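Local coordinates for Amy13K (PDB 6B3P), which binds starch-derived glucose chains through two family 26 carbohydrate-binding modules of a gut bacterial alpha-amylase, probably helping to hold the enzyme on its substrate, at residues T4-S9 and E82-F87; V15-Y20 and Y45-T50; N118-A123 and A130-E135. One frame throughout, in Å; residues are numbered along the deposited sequence.

Interaction 1: residues T4-S9 and E82-F87. With FMT (formic acid), chain B.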
loop_
_atom_site.group_PDB
_atom_site.type_symbol
_atom_site.label_atom_id
_atom_site.label_comp_id
_atom_site.label_asym_id
_atom_site.label_seq_id
_atom_site.Cartn_x
_atom_site.Cartn_y
_atom_site.Cartn_z
ATOM N N THR A 4 1.465 -2.171 8.481
ATOM C CA THR A 4 0.777 -3.159 7.663
ATOM C C THR A 4 0.690 -4.453 8.453
ATOM O O THR A 4 1.682 -4.908 9.017
ATOM C CB THR A 4 1.499 -3.411 6.324
ATOM O OG1 THR A 4 1.651 -2.171 5.622
ATOM C CG2 THR A 4 0.712 -4.391 5.456
ATOM N N ILE A 5 -0.506 -5.030 8.509
ATOM C CA ILE A 5 -0.706 -6.307 9.180
ATOM C C ILE A 5 -1.369 -7.292 8.232
ATOM O O ILE A 5 -2.435 -7.013 7.686
ATOM C CB ILE A 5 -1.568 -6.159 10.448
ATOM C CG1 ILE A 5 -0.880 -5.228 11.449
ATOM C CG2 ILE A 5 -1.806 -7.526 11.090
ATOM C CD1 ILE A 5 -1.747 -4.842 12.635
ATOM N N ASN A 6 -0.722 -8.437 8.043
ATOM C CA ASN A 6 -1.287 -9.533 7.275
ATOM C C ASN A 6 -1.638 -10.673 8.218
ATOM O O ASN A 6 -0.837 -11.046 9.075
ATOM C CB ASN A 6 -0.310 -10.011 6.200
ATOM C CG ASN A 6 0.312 -8.866 5.429
ATOM O OD1 ASN A 6 -0.304 -8.307 4.523
ATOM N ND2 ASN A 6 1.546 -8.518 5.780
ATOM N N TYR A 7 -2.841 -11.215 8.058
ATOM C CA TYR A 7 -3.358 -12.252 8.943
ATOM C C TYR A 7 -3.916 -13.412 8.126
ATOM O O TYR A 7 -4.819 -13.235 7.306
ATOM C CB TYR A 7 -4.429 -11.657 9.865
ATOM C CG TYR A 7 -5.208 -12.653 10.696
ATOM C CD1 TYR A 7 -4.577 -13.725 11.321
ATOM C CD2 TYR A 7 -6.578 -12.500 10.878
ATOM C CE1 TYR A 7 -5.297 -14.627 12.088
ATOM C CE2 TYR A 7 -7.302 -13.391 11.640
ATOM C CZ TYR A 7 -6.659 -14.451 12.244
ATOM O OH TYR A 7 -7.391 -15.334 12.998
ATOM N N LYS A 8 -3.348 -14.595 8.336
ATOM C CA LYS A 8 -3.868 -15.814 7.736
ATOM C C LYS A 8 -5.027 -16.272 8.606
ATOM O O LYS A 8 -4.823 -16.913 9.636
ATOM C CB LYS A 8 -2.781 -16.886 7.641
ATOM C CG LYS A 8 -3.140 -18.086 6.779
ATOM C CD LYS A 8 -2.037 -19.125 6.850
ATOM C CE LYS A 8 -2.109 -20.118 5.709
ATOM N NZ LYS A 8 -0.848 -20.905 5.635
ATOM N N SER A 9 -6.242 -15.919 8.196
ATOM C CA SER A 9 -7.395 -16.013 9.082
ATOM C C SER A 9 -7.667 -17.423 9.579
ATOM O O SER A 9 -7.630 -18.391 8.818
ATOM C CB SER A 9 -8.653 -15.482 8.397
ATOM O OG SER A 9 -9.752 -15.563 9.289
ATOM N N GLU A 82 8.470 2.459 9.969
ATOM C CA GLU A 82 7.523 1.558 9.318
ATOM C C GLU A 82 7.549 0.188 9.979
ATOM O O GLU A 82 8.507 -0.154 10.671
ATOM C CB GLU A 82 7.845 1.423 7.832
ATOM C CG GLU A 82 9.230 0.872 7.551
ATOM C CD GLU A 82 9.629 1.034 6.099
ATOM O OE1 GLU A 82 9.899 2.177 5.674
ATOM O OE2 GLU A 82 9.667 0.018 5.381
ATOM N N ALA A 83 6.500 -0.598 9.756
ATOM C CA ALA A 83 6.435 -1.955 10.290
ATOM C C ALA A 83 5.410 -2.792 9.535
ATOM O O ALA A 83 4.268 -2.369 9.358
ATOM C CB ALA A 83 6.098 -1.926 11.775
ATOM N N GLU A 84 5.829 -3.969 9.077
ATOM C CA GLU A 84 4.905 -4.939 8.498
ATOM C C GLU A 84 4.931 -6.231 9.300
ATOM O O GLU A 84 6.001 -6.773 9.581
ATOM C CB GLU A 84 5.238 -5.231 7.035
ATOM C CG GLU A 84 4.241 -6.189 6.396
ATOM C CD GLU A 84 4.352 -6.261 4.885
ATOM O OE1 GLU A 84 5.356 -5.773 4.326
ATOM O OE2 GLU A 84 3.425 -6.811 4.254
ATOM N N TYR A 85 3.745 -6.717 9.657
ATOM C CA TYR A 85 3.606 -7.938 10.441
ATOM C C TYR A 85 2.852 -9.007 9.662
ATOM O O TYR A 85 1.972 -8.702 8.856
ATOM C CB TYR A 85 2.874 -7.658 11.756
ATOM C CG TYR A 85 3.640 -6.800 12.736
ATOM C CD1 TYR A 85 4.551 -7.363 13.618
ATOM C CD2 TYR A 85 3.440 -5.428 12.788
ATOM C CE1 TYR A 85 5.249 -6.581 14.519
ATOM C CE2 TYR A 85 4.131 -4.639 13.685
ATOM C CZ TYR A 85 5.034 -5.219 14.548
ATOM O OH TYR A 85 5.725 -4.434 15.444
ATOM N N TRP A 86 3.212 -10.262 9.912
ATOM C CA TRP A 86 2.451 -11.409 9.431
ATOM C C TRP A 86 2.012 -12.245 10.624
ATOM O O TRP A 86 2.841 -12.609 11.458
ATOM C CB TRP A 86 3.282 -12.264 8.473
ATOM C CG TRP A 86 3.557 -11.618 7.147
ATOM C CD1 TRP A 86 2.868 -11.807 5.984
ATOM C CD2 TRP A 86 4.600 -10.682 6.845
ATOM N NE1 TRP A 86 3.416 -11.048 4.981
ATOM C CE2 TRP A 86 4.478 -10.347 5.483
ATOM C CE3 TRP A 86 5.620 -10.094 7.597
ATOM C CZ2 TRP A 86 5.341 -9.450 4.856
ATOM C CZ3 TRP A 86 6.476 -9.202 6.972
ATOM C CH2 TRP A 86 6.331 -8.890 5.615
ATOM N N PHE A 87 0.718 -12.535 10.719
ATOM C CA PHE A 87 0.225 -13.392 11.788
ATOM C C PHE A 87 -0.292 -14.708 11.223
ATOM O O PHE A 87 -1.326 -14.756 10.562
ATOM C CB PHE A 87 -0.870 -12.700 12.597
ATOM C CG PHE A 87 -1.122 -13.347 13.924
ATOM C CD1 PHE A 87 -1.883 -14.503 14.012
ATOM C CD2 PHE A 87 -0.582 -12.814 15.082
ATOM C CE1 PHE A 87 -2.109 -15.112 15.232
ATOM C CE2 PHE A 87 -0.807 -13.417 16.308
ATOM C CZ PHE A 87 -1.571 -14.567 16.382
HETATM C C FMT B . 12.106 1.319 11.199
HETATM O O1 FMT B . 11.149 1.592 10.485
HETATM O O2 FMT B . 12.878 2.186 11.608
HETATM O O HOH W 1 3.968 -1.004 6.499
#

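Interaction 2: residues V15-Y20 and Y45-T50. With GLC (alpha-D-glucopyranose), chain C; GLC (alpha-D-glucopyranose), chain D; FMT (formic acid), chain S; EDO (1,2-ethanediol), chain L.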
loop_
_atom_site.group_PDB
_atom_site.type_symbol
_atom_site.label_atom_id
_atom_site.label_comp_id
_atom_site.label_asym_id
_atom_site.label_seq_id
_atom_site.Cartn_x
_atom_site.Cartn_y
_atom_site.Cartn_z
ATOM N N VAL A 15 -12.801 -10.443 9.090
ATOM C CA VAL A 15 -11.911 -10.209 10.216
ATOM C C VAL A 15 -11.449 -8.760 10.266
ATOM O O VAL A 15 -11.481 -8.049 9.260
ATOM C CB VAL A 15 -10.678 -11.130 10.151
ATOM C CG1 VAL A 15 -11.081 -12.570 10.432
ATOM C CG2 VAL A 15 -9.992 -11.010 8.794
ATOM N N ALA A 16 -11.014 -8.335 11.447
ATOM C CA ALA A 16 -10.575 -6.965 11.663
ATOM C C ALA A 16 -9.419 -6.926 12.654
ATOM O O ALA A 16 -9.187 -7.884 13.397
ATOM C CB ALA A 16 -11.733 -6.107 12.160
ATOM N N ALA A 17 -8.694 -5.813 12.644
ATOM C CA ALA A 17 -7.591 -5.585 13.569
ATOM C C ALA A 17 -7.934 -4.424 14.496
ATOM O O ALA A 17 -8.165 -3.303 14.037
ATOM C CB ALA A 17 -6.301 -5.302 12.807
ATOM N N TYR A 18 -7.972 -4.705 15.795
ATOM C CA TYR A 18 -8.184 -3.680 16.809
ATOM C C TYR A 18 -6.850 -3.343 17.459
ATOM O O TYR A 18 -6.154 -4.222 17.967
ATOM C CB TYR A 18 -9.194 -4.148 17.858
ATOM C CG TYR A 18 -9.445 -3.144 18.959
ATOM C CD1 TYR A 18 -10.169 -1.985 18.717
ATOM C CD2 TYR A 18 -8.969 -3.362 20.243
ATOM C CE1 TYR A 18 -10.405 -1.068 19.721
ATOM C CE2 TYR A 18 -9.197 -2.450 21.254
ATOM C CZ TYR A 18 -9.915 -1.305 20.988
ATOM O OH TYR A 18 -10.148 -0.397 21.993
ATOM N N ILE A 19 -6.503 -2.061 17.431
ATOM C CA ILE A 19 -5.211 -1.591 17.915
ATOM C C ILE A 19 -5.443 -0.550 18.999
ATOM O O ILE A 19 -6.295 0.324 18.843
ATOM C CB ILE A 19 -4.366 -0.996 16.765
ATOM C CG1 ILE A 19 -4.081 -2.077 15.716
ATOM C CG2 ILE A 19 -3.056 -0.399 17.293
ATOM C CD1 ILE A 19 -3.544 -1.546 14.407
ATOM N N TYR A 20 -4.702 -0.645 20.100
ATOM C CA TYR A 20 -4.926 0.275 21.210
ATOM C C TYR A 20 -3.701 0.553 22.076
ATOM O O TYR A 20 -2.815 -0.291 22.225
ATOM C CB TYR A 20 -6.053 -0.251 22.104
ATOM C CG TYR A 20 -5.707 -1.497 22.897
ATOM C CD1 TYR A 20 -5.127 -1.406 24.158
ATOM C CD2 TYR A 20 -5.977 -2.762 22.395
ATOM C CE1 TYR A 20 -4.822 -2.537 24.888
ATOM C CE2 TYR A 20 -5.673 -3.900 23.120
ATOM C CZ TYR A 20 -5.096 -3.781 24.370
ATOM O OH TYR A 20 -4.782 -4.899 25.113
ATOM N N TYR A 45 -5.518 -11.924 4.897
ATOM C CA TYR A 45 -6.206 -10.638 4.903
ATOM C C TYR A 45 -5.250 -9.561 5.385
ATOM O O TYR A 45 -4.396 -9.817 6.234
ATOM C CB TYR A 45 -7.452 -10.690 5.784
ATOM C CG TYR A 45 -8.448 -11.691 5.280
ATOM C CD1 TYR A 45 -8.302 -13.041 5.562
ATOM C CD2 TYR A 45 -9.519 -11.293 4.494
ATOM C CE1 TYR A 45 -9.202 -13.967 5.088
ATOM C CE2 TYR A 45 -10.425 -12.209 4.015
ATOM C CZ TYR A 45 -10.265 -13.550 4.312
ATOM O OH TYR A 45 -11.174 -14.469 3.833
ATOM N N THR A 46 -5.409 -8.360 4.843
ATOM C CA THR A 46 -4.441 -7.288 5.038
ATOM C C THR A 46 -5.121 -5.975 5.399
ATOM O O THR A 46 -6.157 -5.630 4.831
ATOM C CB THR A 46 -3.585 -7.071 3.767
ATOM O OG1 THR A 46 -2.859 -8.269 3.467
ATOM C CG2 THR A 46 -2.600 -5.918 3.955
ATOM N N MET A 47 -4.528 -5.251 6.347
ATOM C CA MET A 47 -4.941 -3.883 6.653
ATOM C C MET A 47 -3.724 -2.970 6.703
ATOM O O MET A 47 -2.634 -3.386 7.104
ATOM C CB MET A 47 -5.706 -3.812 7.981
ATOM C CG MET A 47 -4.893 -4.189 9.218
ATOM S SD MET A 47 -3.993 -2.803 9.951
ATOM C CE MET A 47 -5.327 -1.885 10.713
ATOM N N HIS A 48 -3.923 -1.727 6.279
ATOM C CA HIS A 48 -2.898 -0.698 6.364
ATOM C C HIS A 48 -3.368 0.403 7.297
ATOM O O HIS A 48 -4.568 0.635 7.445
ATOM C CB HIS A 48 -2.582 -0.121 4.984
ATOM C CG HIS A 48 -1.955 -1.104 4.050
ATOM N ND1 HIS A 48 -0.591 -1.206 3.883
ATOM C CD2 HIS A 48 -2.505 -2.036 3.237
ATOM C CE1 HIS A 48 -0.329 -2.157 3.005
ATOM N NE2 HIS A 48 -1.473 -2.675 2.596
ATOM N N LEU A 49 -2.416 1.079 7.925
ATOM C CA LEU A 49 -2.740 2.133 8.873
ATOM C C LEU A 49 -1.569 3.079 9.060
ATOM O O LEU A 49 -0.409 2.676 8.977
ATOM C CB LEU A 49 -3.138 1.533 10.224
ATOM C CG LEU A 49 -3.914 2.445 11.178
ATOM C CD1 LEU A 49 -5.345 2.651 10.692
ATOM C CD2 LEU A 49 -3.900 1.874 12.588
ATOM N N THR A 50 -1.894 4.344 9.298
ATOM C CA THR A 50 -0.920 5.325 9.746
ATOM C C THR A 50 -1.103 5.485 11.240
ATOM O O THR A 50 -2.211 5.759 11.701
ATOM C CB THR A 50 -1.092 6.694 9.056
ATOM O OG1 THR A 50 -0.948 6.546 7.639
ATOM C CG2 THR A 50 -0.053 7.697 9.575
HETATM C C1 GLC C . -9.606 -4.479 24.689
HETATM C C2 GLC C . -8.785 -5.271 25.671
HETATM C C3 GLC C . -8.606 -4.532 26.983
HETATM C C4 GLC C . -8.142 -3.106 26.728
HETATM C C5 GLC C . -9.015 -2.429 25.686
HETATM C C6 GLC C . -8.584 -1.011 25.326
HETATM O O2 GLC C . -9.410 -6.502 25.838
HETATM O O3 GLC C . -7.726 -5.218 27.820
HETATM O O4 GLC C . -8.160 -2.421 27.960
HETATM O O5 GLC C . -9.030 -3.212 24.531
HETATM O O6 GLC C . -9.421 -0.372 24.402
HETATM C C1 GLC D . -14.564 -5.415 23.233
HETATM C C2 GLC D . -13.508 -6.499 23.160
HETATM C C3 GLC D . -12.426 -6.198 24.186
HETATM C C4 GLC D . -11.887 -4.790 24.029
HETATM C C5 GLC D . -13.021 -3.793 24.011
HETATM C C6 GLC D . -12.466 -2.398 23.771
HETATM O O2 GLC D . -14.081 -7.774 23.338
HETATM O O3 GLC D . -11.374 -7.101 24.075
HETATM O O4 GLC D . -10.977 -4.502 25.060
HETATM O O5 GLC D . -13.935 -4.162 23.026
HETATM O O6 GLC D . -13.439 -1.417 23.572
HETATM C C FMT S . -6.638 -1.327 4.137
HETATM O O1 FMT S . -6.354 -1.170 5.314
HETATM O O2 FMT S . -5.781 -1.246 3.264
HETATM C C1 EDO L . -10.190 -17.556 5.121
HETATM O O1 EDO L . -10.869 -17.392 3.865
HETATM C C2 EDO L . -10.555 -18.902 5.739
HETATM O O2 EDO L . -11.943 -18.914 6.100
#

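Interaction 3: residues N118-A123 and A130-E135. With GLC (alpha-D-glucopyranose), chain E; GLC (alpha-D-glucopyranose), chain F; FMT (formic acid), chain T.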
loop_
_atom_site.group_PDB
_atom_site.type_symbol
_atom_site.label_atom_id
_atom_site.label_comp_id
_atom_site.label_asym_id
_atom_site.label_seq_id
_atom_site.Cartn_x
_atom_site.Cartn_y
_atom_site.Cartn_z
ATOM N N ASN A 118 3.965 5.594 -17.898
ATOM C CA ASN A 118 4.751 5.679 -16.673
ATOM C C ASN A 118 6.198 5.309 -16.941
ATOM O O ASN A 118 6.489 4.221 -17.441
ATOM C CB ASN A 118 4.180 4.772 -15.585
ATOM C CG ASN A 118 4.924 4.909 -14.269
ATOM O OD1 ASN A 118 5.871 4.172 -13.997
ATOM N ND2 ASN A 118 4.508 5.869 -13.452
ATOM N N TYR A 119 7.098 6.228 -16.613
ATOM C CA TYR A 119 8.529 6.008 -16.756
ATOM C C TYR A 119 9.124 5.740 -15.380
ATOM O O TYR A 119 8.849 6.479 -14.440
ATOM C CB TYR A 119 9.188 7.219 -17.417
ATOM C CG TYR A 119 10.691 7.142 -17.474
ATOM C CD1 TYR A 119 11.330 6.391 -18.448
ATOM C CD2 TYR A 119 11.472 7.821 -16.553
ATOM C CE1 TYR A 119 12.703 6.316 -18.502
ATOM C CE2 TYR A 119 12.849 7.753 -16.598
ATOM C CZ TYR A 119 13.460 6.995 -17.575
ATOM O OH TYR A 119 14.835 6.920 -17.635
ATOM N N MET A 120 9.928 4.683 -15.268
ATOM C CA MET A 120 10.413 4.209 -13.970
ATOM C C MET A 120 11.913 3.924 -13.974
ATOM O O MET A 120 12.454 3.402 -14.951
ATOM C CB MET A 120 9.649 2.943 -13.565
ATOM C CG MET A 120 9.924 2.461 -12.145
ATOM S SD MET A 120 11.432 1.483 -11.983
ATOM C CE MET A 120 10.986 -0.010 -12.871
ATOM N N TRP A 121 12.575 4.262 -12.870
ATOM C CA TRP A 121 13.985 3.941 -12.688
ATOM C C TRP A 121 14.325 3.755 -11.212
ATOM O O TRP A 121 13.628 4.260 -10.333
ATOM C CB TRP A 121 14.873 5.034 -13.297
ATOM C CG TRP A 121 14.917 6.328 -12.523
ATOM C CD1 TRP A 121 15.924 6.760 -11.704
ATOM C CD2 TRP A 121 13.921 7.361 -12.509
ATOM N NE1 TRP A 121 15.614 7.990 -11.180
ATOM C CE2 TRP A 121 14.391 8.382 -11.658
ATOM C CE3 TRP A 121 12.680 7.520 -13.130
ATOM C CZ2 TRP A 121 13.662 9.545 -11.413
ATOM C CZ3 TRP A 121 11.958 8.674 -12.884
ATOM C CH2 TRP A 121 12.452 9.672 -12.035
ATOM N N GLY A 122 15.397 3.010 -10.956
ATOM C CA GLY A 122 15.918 2.839 -9.610
ATOM C C GLY A 122 15.488 1.560 -8.915
ATOM O O GLY A 122 15.906 1.297 -7.788
ATOM N N ALA A 123 14.660 0.759 -9.579
ATOM C CA ALA A 123 14.141 -0.467 -8.976
ATOM C C ALA A 123 15.140 -1.616 -9.088
ATOM O O ALA A 123 16.129 -1.528 -9.816
ATOM C CB ALA A 123 12.818 -0.855 -9.624
ATOM N N ALA A 130 4.829 -1.934 -16.141
ATOM C CA ALA A 130 4.706 -1.215 -17.407
ATOM C C ALA A 130 6.022 -0.638 -17.926
ATOM O O ALA A 130 6.384 -0.846 -19.083
ATOM C CB ALA A 130 3.686 -0.097 -17.260
ATOM N N GLY A 131 6.739 0.073 -17.062
ATOM C CA GLY A 131 7.880 0.862 -17.488
ATOM C C GLY A 131 9.252 0.228 -17.368
ATOM O O GLY A 131 10.243 0.874 -17.712
ATOM N N VAL A 132 9.340 -1.012 -16.895
ATOM C CA VAL A 132 10.657 -1.611 -16.690
ATOM C C VAL A 132 11.315 -1.883 -18.045
ATOM O O VAL A 132 10.658 -2.324 -18.989
ATOM C CB VAL A 132 10.603 -2.923 -15.827
ATOM C CG1 VAL A 132 9.782 -2.693 -14.549
ATOM C CG2 VAL A 132 10.094 -4.154 -16.611
ATOM N N GLY A 133 12.606 -1.576 -18.144
ATOM C CA GLY A 133 13.359 -1.797 -19.366
ATOM C C GLY A 133 12.891 -0.952 -20.540
ATOM O O GLY A 133 13.089 -1.331 -21.696
ATOM N N LYS A 134 12.270 0.189 -20.245
ATOM C CA LYS A 134 11.801 1.104 -21.284
ATOM C C LYS A 134 12.329 2.517 -21.083
ATOM O O LYS A 134 12.212 3.091 -20.001
ATOM C CB LYS A 134 10.272 1.128 -21.327
ATOM C CG LYS A 134 9.662 -0.160 -21.853
ATOM C CD LYS A 134 8.165 -0.045 -22.075
ATOM C CE LYS A 134 7.614 -1.356 -22.604
ATOM N NZ LYS A 134 6.134 -1.341 -22.750
ATOM N N GLU A 135 12.906 3.073 -22.144
ATOM C CA GLU A 135 13.374 4.450 -22.129
ATOM C C GLU A 135 12.167 5.369 -22.225
ATOM O O GLU A 135 11.058 4.909 -22.503
ATOM C CB GLU A 135 14.348 4.704 -23.278
ATOM C CG GLU A 135 15.632 3.904 -23.171
ATOM C CD GLU A 135 16.568 4.144 -24.338
ATOM O OE1 GLU A 135 16.307 5.072 -25.132
ATOM O OE2 GLU A 135 17.565 3.403 -24.461
HETATM C C1 GLC E . 13.982 11.472 -15.501
HETATM C C2 GLC E . 14.133 12.397 -14.326
HETATM C C3 GLC E . 15.590 12.588 -13.988
HETATM C C4 GLC E . 16.270 11.260 -13.818
HETATM C C5 GLC E . 16.060 10.420 -15.051
HETATM C C6 GLC E . 16.716 9.063 -14.923
HETATM O O2 GLC E . 13.500 13.618 -14.603
HETATM O O3 GLC E . 15.709 13.307 -12.800
HETATM O O4 GLC E . 17.644 11.457 -13.507
HETATM O O5 GLC E . 14.678 10.272 -15.260
HETATM O O6 GLC E . 16.612 8.280 -16.085
HETATM C C1 GLC F . 12.831 12.712 -20.443
HETATM C C2 GLC F . 12.093 13.323 -19.264
HETATM C C3 GLC F . 12.946 13.393 -18.038
HETATM C C4 GLC F . 13.534 12.044 -17.764
HETATM C C5 GLC F . 14.277 11.529 -18.976
HETATM C C6 GLC F . 14.837 10.151 -18.753
HETATM O O1 GLC F . 13.806 13.595 -21.004
HETATM O O2 GLC F . 11.670 14.614 -19.556
HETATM O O3 GLC F . 12.186 13.785 -16.919
HETATM O O4 GLC F . 14.403 12.164 -16.662
HETATM O O5 GLC F . 13.396 11.479 -20.047
HETATM O O6 GLC F . 15.669 9.746 -19.795
HETATM C C FMT T . 1.382 -2.687 -14.912
HETATM O O1 FMT T . 0.402 -2.261 -14.305
HETATM O O2 FMT T . 2.506 -2.224 -14.733
HETATM O O HOH W 2 10.487 3.418 -17.729
#

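Interaction 1: residues T4-S9 and E82-F87
In the beta-sandwich fold of a family 26 starch-binding module, strand 2-8, the first, pairs in parallel with strand 82-87, more than seventy residues further on. The short strand axes run 4.7 Å apart, almost exactly parallel. Five backbone bonds join them, from Thr-4 N to Ala-83 O at one end to Lys-8 N and Phe-87 O at the other; Phe-87 N to Asn-6 O is the shortest at 2.7 Å. A water 2.7 Å from Thr-4 OG1 also lies within reach of Ala-83 O.

On the face that carries Thr-4, Asn-6 and Trp-86, the amide of Asn-6 is the centrepiece. Its CG stands anti to the carbonyl carbon (chi1 -46°), which sets ND2 3.0 Å from Glu-84 OE2, on the anti lone pair of that oxygen. ND2 also makes a weak bond to Tyr-85 O, while OD1 is taken by Thr-46 and Glu-84 OE2 has a second partner in Thr-185, so this buried amide is held at both ends. Asn-6 ND2 lies over one face of the Trp-86 indole, 3.2 Å above its plane and offset toward the rim, the amide tilted 29° to the ring.

On the other face, Tyr-7 and Phe-87 run side by side, their ring planes 74° apart, with Tyr-7 CD1 3.9 Å from Phe-87 CD1. Phe-87 O lies at the edge of the Tyr-7 ring, 3.5 Å from Tyr-7 CD1.

Interaction 2: residues V15-Y20 and Y45-T50
Met-47 CG sits between the backbone N and the carbonyl carbon (chi1 64°), and further bends at chi2 and chi3 fold the chain back, so that within the beta-sandwich of the module its methyl touches both Ala-17 CB and Ile-19 CD1. Ile-19 has CG1 anti to the carbonyl carbon with CD1 extended beyond it (chi2 167°). Strands 16-20 and 44-50 are not hydrogen-bonded to each other, because strand 33-37 runs between them in the same sheet, with Val-15 and Ala-17 backbone-bonded to Met-35 and Lys-33. The short axes of the two outer strands cross at -37°, 8.1 Å apart at the closest, and the link is wholly apolar.

Ala-17 CB lies 4.0 Å from Met-47 CG. Ile-19 crosses Met-47 obliquely and meets Leu-49 tip to tip, CD1 to CD2 at 3.9 Å. At the other end Val-15 CG2 lies 3.9 Å from Tyr-45 CG, the side chains crossing at about a right angle.

Tyr-18 and Tyr-20 belong to the glycan pocket. Tyr-20 lays one ring face over a glucose, and its hydroxyl is bonded to Asp-72; the edge of the Tyr-18 ring faces the same sugar, and Tyr-18 OH is hydrogen-bonded to glucose O6 at 2.5 Å.

Interaction 3: residues N118-A123 and A130-E135
Water-mediated bonds come first at this contact, where strand 116-121 of the second family 26 module meets a type II beta turn, Gly-131 to Lys-134. No direct hydrogen bond crosses between the segments. Instead one water accepts from Met-120 N at 2.8 Å and lies within donating distance of Gly-131 O and Lys-134 O, which it need not serve at once.

In the packing, Gly-131 CA comes 3.6 Å from Asn-118 O, and a beta carbon there would collide with this carbonyl. The apolar side-chain contact is between Met-120 and Val-132, which lie side by side and bring Met-120 CE to 3.4 Å from Val-132 CG1, tighter than usual for carbons. Tyr-119 rests CE1 3.6 Å from Lys-134 O.

Sugar contacts form the third group. Tyr-119, with CG anti to the backbone N (chi1 174°), carries its OH to 2.7 Å from O6 of a glucose lying at its edge. Trp-121, with CG lodged between its own backbone N and carbonyl carbon (chi1 73°), spreads one indole face under the same glucose. An alanine in place of Trp-121 would remove that platform and would probably weaken glycan binding.

Backbone and water thus probably help to hold the turn beside Tyr-119, while aromatic surface and a hydroxyl meet the glucose units of the bound glycan.

Overall arrangement
Interactions 1 and 2 are two buried contacts of one domain. Both use the same sheet, whose strands 2-8 and 44-50 are neighbours, and interaction 2 is nested in the chain between the ends of interaction 1; their centres lie about 8 Å apart. Interaction 1 joins adjacent strands by backbone bonds and a buried polar network, whereas interaction 2 joins non-adjacent strands by hydrocarbon contact alone. Interaction 3 belongs to the other module, its centre about 29 Å from that of interaction 1, and is only partly buried, with water in the place of direct bonds. Interactions 2 and 3 both include glycan-pocket aromatics, on a strand packed by apolar side chains in one and beside a water-bridged turn in the other.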